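TRAP-T family transporter, DctP (Periplasmic binding) subunit (PDB 4PF8) binds beta-D-galacturonate and, as the periplasmic solute-binding subunit of a TRAP transporter, probably delivers it to the membrane components for uptake. Local coordinates at residues S39-E43 with K60-A64; F45-V49 with V254-N260; S103-V107 with M300-Y304; D160-M164 with M181-A185; N208-S214 with R272-M277. One frame throughout, in Å; residues are numbered along the deposited sequence. Where two conformers were deposited one is given.

Interaction 1 of 5, residues S39-E43 with K60-A64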
# COMPACT_ATOMS: atom_id res chain seq x y z
N SER A 39 -4.60 11.49 -0.21
CA SER A 39 -4.27 12.90 -0.16
C SER A 39 -5.29 13.71 0.64
O SER A 39 -4.92 14.55 1.47
CB SER A 39 -4.16 13.45 -1.58
OG SER A 39 -3.45 12.52 -2.40
N HIS A 40 -6.57 13.46 0.37
CA HIS A 40 -7.63 14.17 1.05
C HIS A 40 -7.67 13.78 2.51
O HIS A 40 -7.91 14.64 3.38
CB HIS A 40 -8.98 13.91 0.38
CG HIS A 40 -9.02 14.36 -1.05
ND1 HIS A 40 -8.71 15.64 -1.44
CD2 HIS A 40 -9.29 13.68 -2.19
CE1 HIS A 40 -8.80 15.74 -2.75
NE2 HIS A 40 -9.16 14.56 -3.23
N GLY A 41 -7.41 12.51 2.79
CA GLY A 41 -7.33 12.07 4.17
C GLY A 41 -6.23 12.80 4.95
O GLY A 41 -6.44 13.24 6.08
N MSE A 42 -5.06 12.89 4.35
CA MSE A 42 -3.92 13.53 4.99
C MSE A 42 -4.14 15.01 5.19
O MSE A 42 -3.78 15.58 6.23
CB MSE A 42 -2.65 13.31 4.18
CG MSE A 42 -2.19 11.85 4.20
SE MSE A 42 -0.50 11.63 3.30
CE MSE A 42 0.60 12.58 4.54
N GLU A 43 -4.74 15.66 4.20
CA GLU A 43 -5.01 17.08 4.34
C GLU A 43 -6.03 17.32 5.44
O GLU A 43 -5.92 18.29 6.17
CB GLU A 43 -5.45 17.69 3.01
CG GLU A 43 -4.35 17.66 1.95
CD GLU A 43 -3.52 18.91 1.85
OE1 GLU A 43 -3.54 19.75 2.79
OE2 GLU A 43 -2.83 19.06 0.81
N LYS A 60 2.22 20.82 6.29
CA LYS A 60 1.89 20.74 4.89
C LYS A 60 2.14 19.33 4.43
O LYS A 60 3.14 18.71 4.80
CB LYS A 60 2.76 21.69 4.07
CG LYS A 60 2.47 21.62 2.57
CD LYS A 60 3.27 22.65 1.78
CE LYS A 60 3.03 22.48 0.29
NZ LYS A 60 4.11 23.14 -0.52
N VAL A 61 1.21 18.83 3.62
CA VAL A 61 1.35 17.57 2.93
C VAL A 61 1.98 17.80 1.56
O VAL A 61 1.56 18.67 0.80
CB VAL A 61 -0.01 16.88 2.73
CG1 VAL A 61 0.16 15.52 2.07
CG2 VAL A 61 -0.73 16.75 4.08
N PHE A 62 3.04 17.05 1.28
CA PHE A 62 3.76 17.16 0.02
C PHE A 62 3.41 15.96 -0.82
O PHE A 62 3.78 14.82 -0.49
CB PHE A 62 5.27 17.23 0.29
CG PHE A 62 5.69 18.51 0.95
CD1 PHE A 62 5.60 18.67 2.32
CD2 PHE A 62 6.12 19.57 0.19
CE1 PHE A 62 5.95 19.83 2.93
CE2 PHE A 62 6.49 20.75 0.79
CZ PHE A 62 6.40 20.89 2.16
N HIS A 63 2.68 16.22 -1.89
CA HIS A 63 2.12 15.16 -2.73
C HIS A 63 3.09 14.69 -3.80
O HIS A 63 4.17 15.25 -3.99
CB HIS A 63 0.83 15.69 -3.39
CG HIS A 63 -0.18 16.17 -2.42
ND1 HIS A 63 -0.76 15.33 -1.49
CD2 HIS A 63 -0.71 17.39 -2.19
CE1 HIS A 63 -1.60 16.00 -0.73
NE2 HIS A 63 -1.59 17.26 -1.13
N ALA A 64 2.71 13.61 -4.47
CA ALA A 64 3.39 13.13 -5.67
C ALA A 64 4.81 12.67 -5.41
O ALA A 64 5.64 12.65 -6.33
CB ALA A 64 3.36 14.20 -6.76
O HOH W 1 -1.19 20.46 3.14

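Interaction 2 of 5, residues F45-V49 with V254-N260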
# COMPACT_ATOMS: atom_id res chain seq x y z
N PHE A 45 -6.49 15.45 8.08
CA PHE A 45 -5.73 15.23 9.30
C PHE A 45 -5.00 16.51 9.72
O PHE A 45 -5.16 16.99 10.84
CB PHE A 45 -4.72 14.09 9.10
CG PHE A 45 -3.69 13.99 10.18
CD1 PHE A 45 -4.02 13.51 11.43
CD2 PHE A 45 -2.38 14.38 9.95
CE1 PHE A 45 -3.07 13.43 12.44
CE2 PHE A 45 -1.42 14.29 10.95
CZ PHE A 45 -1.77 13.82 12.20
N MSE A 46 -4.22 17.07 8.80
CA MSE A 46 -3.41 18.24 9.12
C MSE A 46 -4.29 19.43 9.44
O MSE A 46 -4.02 20.18 10.39
CB MSE A 46 -2.50 18.56 7.93
CG MSE A 46 -1.40 19.57 8.24
SE MSE A 46 -0.15 18.89 9.60
CE MSE A 46 -0.68 20.03 11.08
N GLU A 47 -5.36 19.62 8.68
CA GLU A 47 -6.33 20.68 8.98
C GLU A 47 -6.91 20.55 10.38
O GLU A 47 -7.04 21.55 11.10
CB GLU A 47 -7.47 20.62 7.98
CG GLU A 47 -7.15 21.26 6.66
CD GLU A 47 -8.34 21.23 5.74
OE1 GLU A 47 -8.20 20.69 4.62
OE2 GLU A 47 -9.42 21.75 6.15
N GLU A 48 -7.26 19.34 10.78
CA GLU A 48 -7.87 19.16 12.09
C GLU A 48 -6.87 19.45 13.20
O GLU A 48 -7.22 20.07 14.19
CB GLU A 48 -8.46 17.76 12.27
CG GLU A 48 -9.14 17.59 13.63
CD GLU A 48 -9.83 16.25 13.84
OE1 GLU A 48 -10.00 15.83 15.01
OE2 GLU A 48 -10.24 15.61 12.84
N VAL A 49 -5.64 18.96 13.06
CA VAL A 49 -4.62 19.23 14.06
C VAL A 49 -4.42 20.74 14.20
O VAL A 49 -4.39 21.26 15.31
CB VAL A 49 -3.29 18.52 13.72
CG1 VAL A 49 -2.17 18.96 14.69
CG2 VAL A 49 -3.48 17.03 13.79
N VAL A 254 -3.83 14.60 18.02
CA VAL A 254 -3.28 13.90 16.86
C VAL A 254 -3.93 12.53 16.66
O VAL A 254 -4.29 12.15 15.54
CB VAL A 254 -1.75 13.77 16.98
CG1 VAL A 254 -1.18 12.74 15.99
CG2 VAL A 254 -1.11 15.13 16.75
N LYS A 255 -4.10 11.79 17.74
CA LYS A 255 -4.72 10.48 17.65
C LYS A 255 -6.17 10.58 17.18
O LYS A 255 -6.61 9.78 16.35
CB LYS A 255 -4.60 9.74 18.99
CG LYS A 255 -3.16 9.32 19.27
CD LYS A 255 -3.04 8.32 20.42
CE LYS A 255 -1.73 7.56 20.30
NZ LYS A 255 -1.21 7.08 21.62
N THR A 256 -6.91 11.57 17.69
CA THR A 256 -8.31 11.75 17.30
C THR A 256 -8.39 12.16 15.82
O THR A 256 -9.21 11.63 15.05
CB THR A 256 -8.99 12.81 18.16
OG1 THR A 256 -9.05 12.34 19.51
CG2 THR A 256 -10.39 13.09 17.67
N ALA A 257 -7.55 13.10 15.43
CA ALA A 257 -7.53 13.55 14.04
C ALA A 257 -7.14 12.41 13.11
O ALA A 257 -7.65 12.30 12.00
CB ALA A 257 -6.54 14.71 13.88
N GLY A 258 -6.23 11.55 13.56
CA GLY A 258 -5.82 10.40 12.76
C GLY A 258 -6.97 9.46 12.53
O GLY A 258 -7.20 9.01 11.40
N LYS A 259 -7.72 9.18 13.59
CA LYS A 259 -8.88 8.29 13.48
C LYS A 259 -9.95 8.89 12.58
O LYS A 259 -10.49 8.20 11.70
CB LYS A 259 -9.46 8.01 14.87
CG LYS A 259 -10.50 6.91 14.88
CD LYS A 259 -11.89 7.47 15.02
CE LYS A 259 -12.90 6.35 15.30
NZ LYS A 259 -12.85 5.29 14.27
N ASN A 260 -10.25 10.17 12.75
CA ASN A 260 -11.24 10.82 11.90
C ASN A 260 -10.82 10.79 10.44
O ASN A 260 -11.64 10.59 9.55
CB ASN A 260 -11.50 12.27 12.37
CG ASN A 260 -12.24 12.33 13.68
OD1 ASN A 260 -12.99 11.42 14.03
ND2 ASN A 260 -12.06 13.42 14.40
O HOH W 2 -9.18 14.61 10.59

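Interaction 3 of 5, residues S103-V107 with M300-Y304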
# COMPACT_ATOMS: atom_id res chain seq x y z
N SER A 103 1.95 -8.47 3.28
CA SER A 103 2.36 -8.53 1.87
C SER A 103 2.36 -9.94 1.30
O SER A 103 2.80 -10.17 0.18
CB SER A 103 3.73 -7.91 1.70
OG SER A 103 3.63 -6.51 1.83
N LEU A 104 1.87 -10.90 2.08
CA LEU A 104 1.76 -12.26 1.58
C LEU A 104 0.53 -12.34 0.68
O LEU A 104 -0.50 -11.79 1.00
CB LEU A 104 1.64 -13.23 2.76
CG LEU A 104 2.95 -13.43 3.53
CD1 LEU A 104 2.69 -14.13 4.84
CD2 LEU A 104 3.96 -14.23 2.70
N PRO A 105 0.65 -13.02 -0.47
CA PRO A 105 -0.47 -13.03 -1.40
C PRO A 105 -1.67 -13.78 -0.81
O PRO A 105 -1.51 -14.82 -0.19
CB PRO A 105 0.08 -13.78 -2.63
CG PRO A 105 1.39 -14.34 -2.24
CD PRO A 105 1.87 -13.63 -0.99
N PHE A 106 -2.84 -13.20 -1.00
CA PHE A 106 -4.11 -13.78 -0.56
C PHE A 106 -4.18 -14.01 0.95
O PHE A 106 -4.97 -14.83 1.40
CB PHE A 106 -4.39 -15.09 -1.32
CG PHE A 106 -4.44 -14.93 -2.81
CD1 PHE A 106 -5.51 -14.31 -3.42
CD2 PHE A 106 -3.41 -15.39 -3.60
CE1 PHE A 106 -5.58 -14.17 -4.81
CE2 PHE A 106 -3.47 -15.25 -4.97
CZ PHE A 106 -4.56 -14.64 -5.58
N VAL A 107 -3.39 -13.28 1.73
CA VAL A 107 -3.37 -13.50 3.17
C VAL A 107 -4.69 -13.03 3.81
O VAL A 107 -5.15 -13.62 4.79
CB VAL A 107 -2.11 -12.87 3.84
CG1 VAL A 107 -2.23 -11.37 3.99
CG2 VAL A 107 -1.84 -13.52 5.19
N MSE A 300 0.98 -19.51 -5.33
CA MSE A 300 1.64 -18.73 -4.28
C MSE A 300 2.10 -19.48 -3.06
O MSE A 300 2.68 -18.87 -2.17
CB MSE A 300 0.72 -17.64 -3.75
CG MSE A 300 0.28 -16.69 -4.79
SE MSE A 300 1.73 -15.66 -5.51
CE MSE A 300 0.42 -14.43 -6.30
N VAL A 301 1.83 -20.77 -2.99
CA VAL A 301 2.27 -21.53 -1.82
C VAL A 301 3.77 -21.31 -1.54
O VAL A 301 4.18 -21.13 -0.39
CB VAL A 301 1.93 -23.02 -1.97
CG1 VAL A 301 2.71 -23.87 -0.96
CG2 VAL A 301 0.42 -23.23 -1.82
N PRO A 302 4.61 -21.30 -2.60
CA PRO A 302 6.05 -21.20 -2.32
C PRO A 302 6.49 -19.89 -1.66
O PRO A 302 7.48 -19.88 -0.93
CB PRO A 302 6.68 -21.35 -3.72
CG PRO A 302 5.68 -22.11 -4.51
CD PRO A 302 4.33 -21.68 -3.99
N VAL A 303 5.75 -18.82 -1.88
CA VAL A 303 6.05 -17.54 -1.26
C VAL A 303 5.91 -17.67 0.26
O VAL A 303 6.72 -17.13 1.00
CB VAL A 303 5.11 -16.44 -1.77
CG1 VAL A 303 5.38 -15.15 -1.07
CG2 VAL A 303 5.27 -16.29 -3.28
N TYR A 304 4.85 -18.34 0.70
CA TYR A 304 4.65 -18.59 2.14
C TYR A 304 5.74 -19.50 2.68
O TYR A 304 6.32 -19.24 3.74
CB TYR A 304 3.29 -19.25 2.37
CG TYR A 304 2.12 -18.28 2.35
CD1 TYR A 304 1.56 -17.87 1.15
CD2 TYR A 304 1.56 -17.81 3.53
CE1 TYR A 304 0.48 -16.99 1.12
CE2 TYR A 304 0.49 -16.93 3.51
CZ TYR A 304 -0.05 -16.54 2.31
OH TYR A 304 -1.13 -15.66 2.30

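Interaction 4 of 5, residues D160-M164 with M181-A185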
# COMPACT_ATOMS: atom_id res chain seq x y z
N ASP A 160 -0.02 -17.45 -17.70
CA ASP A 160 -0.03 -16.30 -18.59
C ASP A 160 1.06 -15.29 -18.18
O ASP A 160 1.45 -14.44 -18.97
CB ASP A 160 -1.40 -15.63 -18.61
CG ASP A 160 -2.45 -16.48 -19.32
OD1 ASP A 160 -2.07 -17.24 -20.24
OD2 ASP A 160 -3.64 -16.37 -18.96
N VAL A 161 1.55 -15.39 -16.96
CA VAL A 161 2.61 -14.49 -16.50
C VAL A 161 4.00 -14.95 -16.92
O VAL A 161 4.96 -14.20 -16.85
CB VAL A 161 2.53 -14.35 -14.95
CG1 VAL A 161 3.61 -13.40 -14.41
CG2 VAL A 161 1.17 -13.83 -14.56
N GLN A 162 4.13 -16.19 -17.39
CA GLN A 162 5.43 -16.71 -17.81
C GLN A 162 6.12 -15.79 -18.82
O GLN A 162 5.55 -15.46 -19.87
CB GLN A 162 5.26 -18.10 -18.40
CG GLN A 162 5.02 -19.15 -17.36
CD GLN A 162 4.81 -20.53 -17.94
OE1 GLN A 162 4.81 -20.72 -19.16
NE2 GLN A 162 4.61 -21.49 -17.08
N GLY A 163 7.34 -15.41 -18.52
CA GLY A 163 8.14 -14.61 -19.43
C GLY A 163 7.84 -13.13 -19.36
O GLY A 163 8.50 -12.32 -19.99
N MSE A 164 6.83 -12.75 -18.60
CA MSE A 164 6.43 -11.34 -18.55
C MSE A 164 7.36 -10.55 -17.66
O MSE A 164 7.72 -11.01 -16.59
CB MSE A 164 5.00 -11.21 -18.03
CG MSE A 164 4.39 -9.84 -18.15
SE MSE A 164 2.45 -9.97 -17.88
CE MSE A 164 1.91 -10.83 -19.49
N MSE A 181 5.38 -17.56 -10.63
CA MSE A 181 4.54 -17.75 -11.82
C MSE A 181 5.34 -17.67 -13.11
O MSE A 181 4.77 -17.62 -14.20
CB MSE A 181 3.42 -16.74 -11.84
CG MSE A 181 2.45 -16.95 -10.68
SE MSE A 181 1.03 -15.67 -10.74
CE MSE A 181 1.98 -14.12 -10.32
N GLY A 182 6.66 -17.67 -12.98
CA GLY A 182 7.53 -17.71 -14.13
C GLY A 182 7.78 -16.35 -14.77
O GLY A 182 8.33 -16.28 -15.87
N GLY A 183 7.41 -15.28 -14.08
CA GLY A 183 7.66 -13.94 -14.58
C GLY A 183 9.03 -13.45 -14.19
O GLY A 183 9.77 -14.12 -13.44
N ASN A 184 9.39 -12.29 -14.71
CA ASN A 184 10.66 -11.66 -14.37
C ASN A 184 10.38 -10.35 -13.67
O ASN A 184 9.82 -9.43 -14.27
CB ASN A 184 11.51 -11.47 -15.62
CG ASN A 184 11.77 -12.78 -16.35
OD1 ASN A 184 12.46 -13.67 -15.83
ND2 ASN A 184 11.21 -12.91 -17.54
N ALA A 185 10.73 -10.28 -12.39
CA ALA A 185 10.40 -9.15 -11.54
C ALA A 185 11.48 -8.10 -11.50
O ALA A 185 12.66 -8.42 -11.46
CB ALA A 185 10.15 -9.63 -10.14
O HOH W 3 3.33 -20.17 -14.30

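Interaction 5 of 5, residues N208-S214 with R272-M277. With GTR (beta-D-galactopyranuronic acid), chain D.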
# COMPACT_ATOMS: atom_id res chain seq x y z
N ASN A 208 -4.08 -1.41 -7.41
CA ASN A 208 -5.51 -1.19 -7.27
C ASN A 208 -6.00 -0.23 -8.35
O ASN A 208 -5.21 0.37 -9.10
CB ASN A 208 -5.82 -0.67 -5.85
CG ASN A 208 -5.05 0.62 -5.51
OD1 ASN A 208 -5.01 1.54 -6.32
ND2 ASN A 208 -4.48 0.69 -4.31
N PRO A 209 -7.33 -0.14 -8.52
CA PRO A 209 -7.80 0.63 -9.67
C PRO A 209 -7.47 2.13 -9.59
O PRO A 209 -7.05 2.71 -10.59
CB PRO A 209 -9.31 0.33 -9.69
CG PRO A 209 -9.40 -1.05 -9.06
CD PRO A 209 -8.38 -1.01 -7.96
N PRO A 210 -7.60 2.75 -8.42
CA PRO A 210 -7.24 4.18 -8.40
C PRO A 210 -5.76 4.48 -8.72
O PRO A 210 -5.45 5.50 -9.34
CB PRO A 210 -7.59 4.59 -6.97
CG PRO A 210 -8.72 3.66 -6.59
CD PRO A 210 -8.25 2.34 -7.16
N SER A 211 -4.86 3.61 -8.31
CA SER A 211 -3.44 3.79 -8.64
C SER A 211 -3.19 3.60 -10.13
O SER A 211 -2.49 4.37 -10.74
CB SER A 211 -2.57 2.81 -7.86
OG SER A 211 -2.45 3.19 -6.49
N TYR A 212 -3.77 2.55 -10.69
CA TYR A 212 -3.65 2.22 -12.12
C TYR A 212 -4.18 3.36 -12.98
O TYR A 212 -3.61 3.69 -14.03
CB TYR A 212 -4.42 0.92 -12.34
CG TYR A 212 -4.59 0.42 -13.75
CD1 TYR A 212 -3.52 0.23 -14.60
CD2 TYR A 212 -5.85 0.02 -14.19
CE1 TYR A 212 -3.70 -0.26 -15.86
CE2 TYR A 212 -6.04 -0.47 -15.46
CZ TYR A 212 -4.98 -0.64 -16.27
OH TYR A 212 -5.22 -1.14 -17.53
N GLU A 213 -5.29 3.96 -12.54
CA GLU A 213 -5.91 5.08 -13.24
C GLU A 213 -5.20 6.42 -13.02
O GLU A 213 -4.88 7.11 -14.00
CB GLU A 213 -7.38 5.20 -12.79
CG GLU A 213 -8.14 6.34 -13.43
CD GLU A 213 -8.16 7.56 -12.55
OE1 GLU A 213 -8.45 7.41 -11.33
OE2 GLU A 213 -7.88 8.66 -13.06
N SER A 214 -4.94 6.79 -11.77
CA SER A 214 -4.48 8.14 -11.45
C SER A 214 -3.09 8.43 -12.01
O SER A 214 -2.75 9.58 -12.26
CB SER A 214 -4.50 8.38 -9.93
OG SER A 214 -3.61 7.55 -9.24
N ARG A 272 -13.96 6.34 -4.90
CA ARG A 272 -12.92 6.42 -5.90
C ARG A 272 -12.63 5.11 -6.62
O ARG A 272 -12.35 5.11 -7.82
CB ARG A 272 -11.61 6.96 -5.28
CG ARG A 272 -10.49 7.19 -6.26
CD ARG A 272 -10.89 8.13 -7.36
NE ARG A 272 -9.82 8.27 -8.34
CZ ARG A 272 -8.90 9.22 -8.32
NH1 ARG A 272 -7.95 9.23 -9.25
NH2 ARG A 272 -8.90 10.15 -7.38
N GLU A 273 -12.70 3.99 -5.92
CA GLU A 273 -12.47 2.71 -6.58
C GLU A 273 -13.42 2.50 -7.75
O GLU A 273 -12.99 2.16 -8.86
CB GLU A 273 -12.53 1.57 -5.56
CG GLU A 273 -11.83 0.29 -6.02
CD GLU A 273 -11.03 -0.37 -4.90
OE1 GLU A 273 -11.64 -0.86 -3.94
OE2 GLU A 273 -9.79 -0.40 -4.96
N ALA A 274 -14.71 2.76 -7.52
CA ALA A 274 -15.70 2.66 -8.59
C ALA A 274 -15.48 3.70 -9.68
O ALA A 274 -15.59 3.39 -10.87
CB ALA A 274 -17.11 2.78 -8.01
N ALA A 275 -15.17 4.93 -9.29
CA ALA A 275 -14.99 6.01 -10.25
C ALA A 275 -13.79 5.71 -11.16
O ALA A 275 -13.84 5.94 -12.37
CB ALA A 275 -14.79 7.33 -9.54
N SER A 276 -12.73 5.18 -10.57
CA SER A 276 -11.55 4.83 -11.36
C SER A 276 -11.85 3.66 -12.30
O SER A 276 -11.44 3.69 -13.46
CB SER A 276 -10.36 4.48 -10.46
OG SER A 276 -9.84 5.66 -9.88
N MSE A 277 -12.56 2.64 -11.82
CA MSE A 277 -12.99 1.54 -12.69
C MSE A 277 -13.79 2.06 -13.88
O MSE A 277 -13.59 1.61 -15.01
CB MSE A 277 -13.83 0.53 -11.92
CG MSE A 277 -13.05 -0.37 -10.99
SE MSE A 277 -11.78 -1.58 -11.93
CE MSE A 277 -12.52 -1.66 -13.53
C1 GTR D . -0.07 2.02 -4.24
C2 GTR D . 0.22 2.48 -2.85
C3 GTR D . 1.47 3.34 -2.91
C4 GTR D . 2.65 2.56 -3.46
C5 GTR D . 2.23 2.05 -4.83
C6 GTR D . 3.31 1.17 -5.43
O1 GTR D . -1.23 1.13 -4.25
O2 GTR D . -0.91 3.27 -2.40
O3 GTR D . 1.78 3.69 -1.54
O4 GTR D . 2.90 1.45 -2.57
O5 GTR D . 1.00 1.29 -4.76
O6A GTR D . 2.90 0.23 -6.17
O6B GTR D . 4.51 1.50 -5.29

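Interaction 1 of 5, residues S39-E43 with K60-A64
His63 and Glu43 meet ring edge to carboxylate: NE2 of His63 donates to Glu43 OE2 at 2.9 Å, with an N-H...O angle of 153°. The oxygen lies close to the plane of the imidazole, but the carboxylate is turned 41° against the ring and is met on its anti side. Glu43 gets there by a bend in the middle of its chain (chi2 -94°), which swings the acid off the helix flank and across to residues 61-63. Its other oxygen, OE1, takes a hydrogen bond from a water at 2.5 Å, and that water in turn accepts from Val61 N at 2.9 Å, so the acid is tied to the side chain of His63 and, through the water, to the backbone of Val61. Next to the imidazole, Ser39 CB lies 3.7 Å from His63 CE1, while Ser39 OG turns to Val33 O and Asn30 ND2.

The apolar half of the contact belongs to Val61, which points at the helix and splits its two methyls over Met42, a selenomethionine. CG1 sits 3.9 Å from Met42 CE, at the end of a chain folded back at its last torsion, and CG2 rests at the same distance against Met42 CB. Above one face of the His63 ring lies the carbonyl oxygen of Val61.

All this is the packing of a beta-alpha-beta unit: helix 37-52 connects strand 26-29 to strand 59-62, which run side by side and parallel. Strand 59-62 is an outermost strand of the five-stranded mixed sheet, and Met42 and Val61 both continue inward onto Phe84 of strand 84-88.

Interaction 2 of 5, residues F45-V49 with V254-N260
Asn260 ND2 reaches both oxygens of Glu48, at 3.2 Å from OE1 and equally 3.2 Å from OE2. Both oxygens use their syn lone pairs, and both lie near the amide plane, but the bond to OE2 is the straighter (166°) and that to OE1 more bent. The carboxylate and amide planes are 30° apart. Glu48 spans the gap as an extended chain, its CG anti to the backbone N, and its CD lies 3.6 Å from Ala257 CB. A water lies 2.7 Å from Glu48 OE2 and also near Ala257 O. Replacing Glu48 with alanine would probably leave the Asn260 amide without its acceptor and uncover the flank of Ala257.

Deeper in, Phe45 turns the edge of its ring to the other helix: CD1 is 3.7 Å from Ala257 CB, CE1 faces Val254 O, and CZ meets Val254 CG1 at 4.0 Å. Val49 CG2 packs on Ala257 CB and also over one face of the Phe45 ring.

Helices 37-52 and 248-282 run roughly antiparallel here, their local axes 8.8 Å apart at 146°. Beneath them is the five-stranded sheet: Phe45 and Val254 reach Met238 and Leu138, and Val49 and Val254 reach Trp26.

Interaction 3 of 5, residues S103-V107 with M300-Y304
Tyr304 OH donates to Pro105 O at 2.7 Å, closing the first shell around a type II beta turn that runs from Leu104 to Val107. The hydroxyl approaches from above the carbonyl plane, 40° out of it. Around it the turn wraps closely: Leu104 CB is 3.7 Å from Tyr304 OH and its CD1 is 3.8 Å from Tyr304 CE2, with the leucine's branched end lying over one ring face.

Pro105 presents its ring to helix 301-310 and the residue before it. Its CD touches Val303 CG1 at 3.8 Å, while CB and CG press on the selenomethionine Met300. That chain folds back at chi2 (-65°), which carries CG, SE and CE obliquely across the proline ring. Phe106, whose positive phi suits the third position of the turn, brings its ring edge to Met300 CG at 4.0 Å, the two side chains meeting at about a right angle.

The second shell fixes both partners. Helix 172-179 backs the proline side, with Met177 against Pro105 and Met300; helix 315-322 flanks the tyrosine side, with Val318 on Leu104 and Arg322 on Tyr304. The backbone of Phe106 is also hydrogen-bonded to His229. The turn's own closing bond, Val107 N to Leu104 O, is weak at 3.3 Å.

Interaction 4 of 5, residues D160-M164 with M181-A185
Gln162 lies beside the Met181-Gly183 backbone, and its side chain can be followed outward. CB leads away from the other segment; CG comes back to 3.5 Å from Met181 O. Beyond CG the chain is extended (chi2 179°), which carries the amide past that carbonyl until NE2 makes a weak bond to a water. The same water donates to Met181 O at 2.9 Å, so the glutamine reaches that oxygen by contact at CG and, more loosely, through a weak water bridge.

The backbone does the main holding. Gly163 N donates to Gly182 O at 3.0 Å and almost straight (175°), although it stands well above the carbonyl plane; Asn184 N donates to Met164 O at 2.8 Å. Gly163 and Gly182 both have positive phi, Gly163 within the type II turn Val161-Met164 and Gly182 as the C-prime residue of the Schellman motif that ends helix 172-179. A side chain on Gly182 would run into Gln162 CG. On the inner side Val161 CB packs on Met181 CB at 4.0 Å.

Residues 160-164 lead into strand 165-168, and residues 181-185 run into the start of strand 184-187, parallel to it, with helix 172-179 as the crossover between them. Met181 reaches Phe148 of strand 146-150 and Phe296 of helix 293-299.

Interaction 5 of 5, residues N208-S214 with R272-M277
Glu213 OE1 is gripped from two sides: Arg272 NH1 donates at 2.8 Å in a salt bridge on the syn lone pair, and Ser276 OG at 2.7 Å on the anti side. The guanidinium takes the oxygen at its edge, the carboxylate plane turned 40° from its own. Arg272 NE donates to Ser276 OG at 3.0 Å, closing a small ring of polar bonds, and NH2 goes on to Asp35 O. A bend in Glu213 at chi2 (-96°) brings OE1 to this meeting point. A leucine in place of Glu213 would probably leave Arg272 without its counter-charge here and the Ser276 hydroxyl without its acceptor.

Beside the polar cluster the packing is apolar. Pro210 CB lies 4.0 Å from Arg272 CG, and Pro209 CG sits 3.8 Å from SE of the selenomethionine Met277. The local axes of helices 209-214 and 248-282 cross at 46°.

At the start of helix 209-214 Asn208 is the N-cap, its OD1 accepting from Ser211 N at 2.9 Å, while its ND2 bonds Ala143 O. Asn208 and Ser211 both line the galacturonate pocket, near the sugar's O1. The charge pair, only partly shielded from solvent, probably helps hold, against helix 248-282, a short helix whose first turn faces the ligand.

Interactions 1 and 2 share helix 37-52, which packs on strand 59-62 in one and on helix 248-282 in the other; their centres are 13 Å apart. Interaction 5 uses a later part of helix 248-282, its centre about 25 Å from that of interaction 2, and is the one that holds ligand-pocket residues. Interactions 3 and 4 lie across the chain's centre from 1 and 2, with centres 16 Å apart. Interactions 1, 2 and 3 are buried; in 1 and 2 a carboxylate bond lies beside apolar packing, while in 3 a tyrosine bond to a backbone carbonyl lies within it. Interactions 4 and 5 are partly buried, 4 relying on backbone bonds and glycines, 5 on a salt bridge.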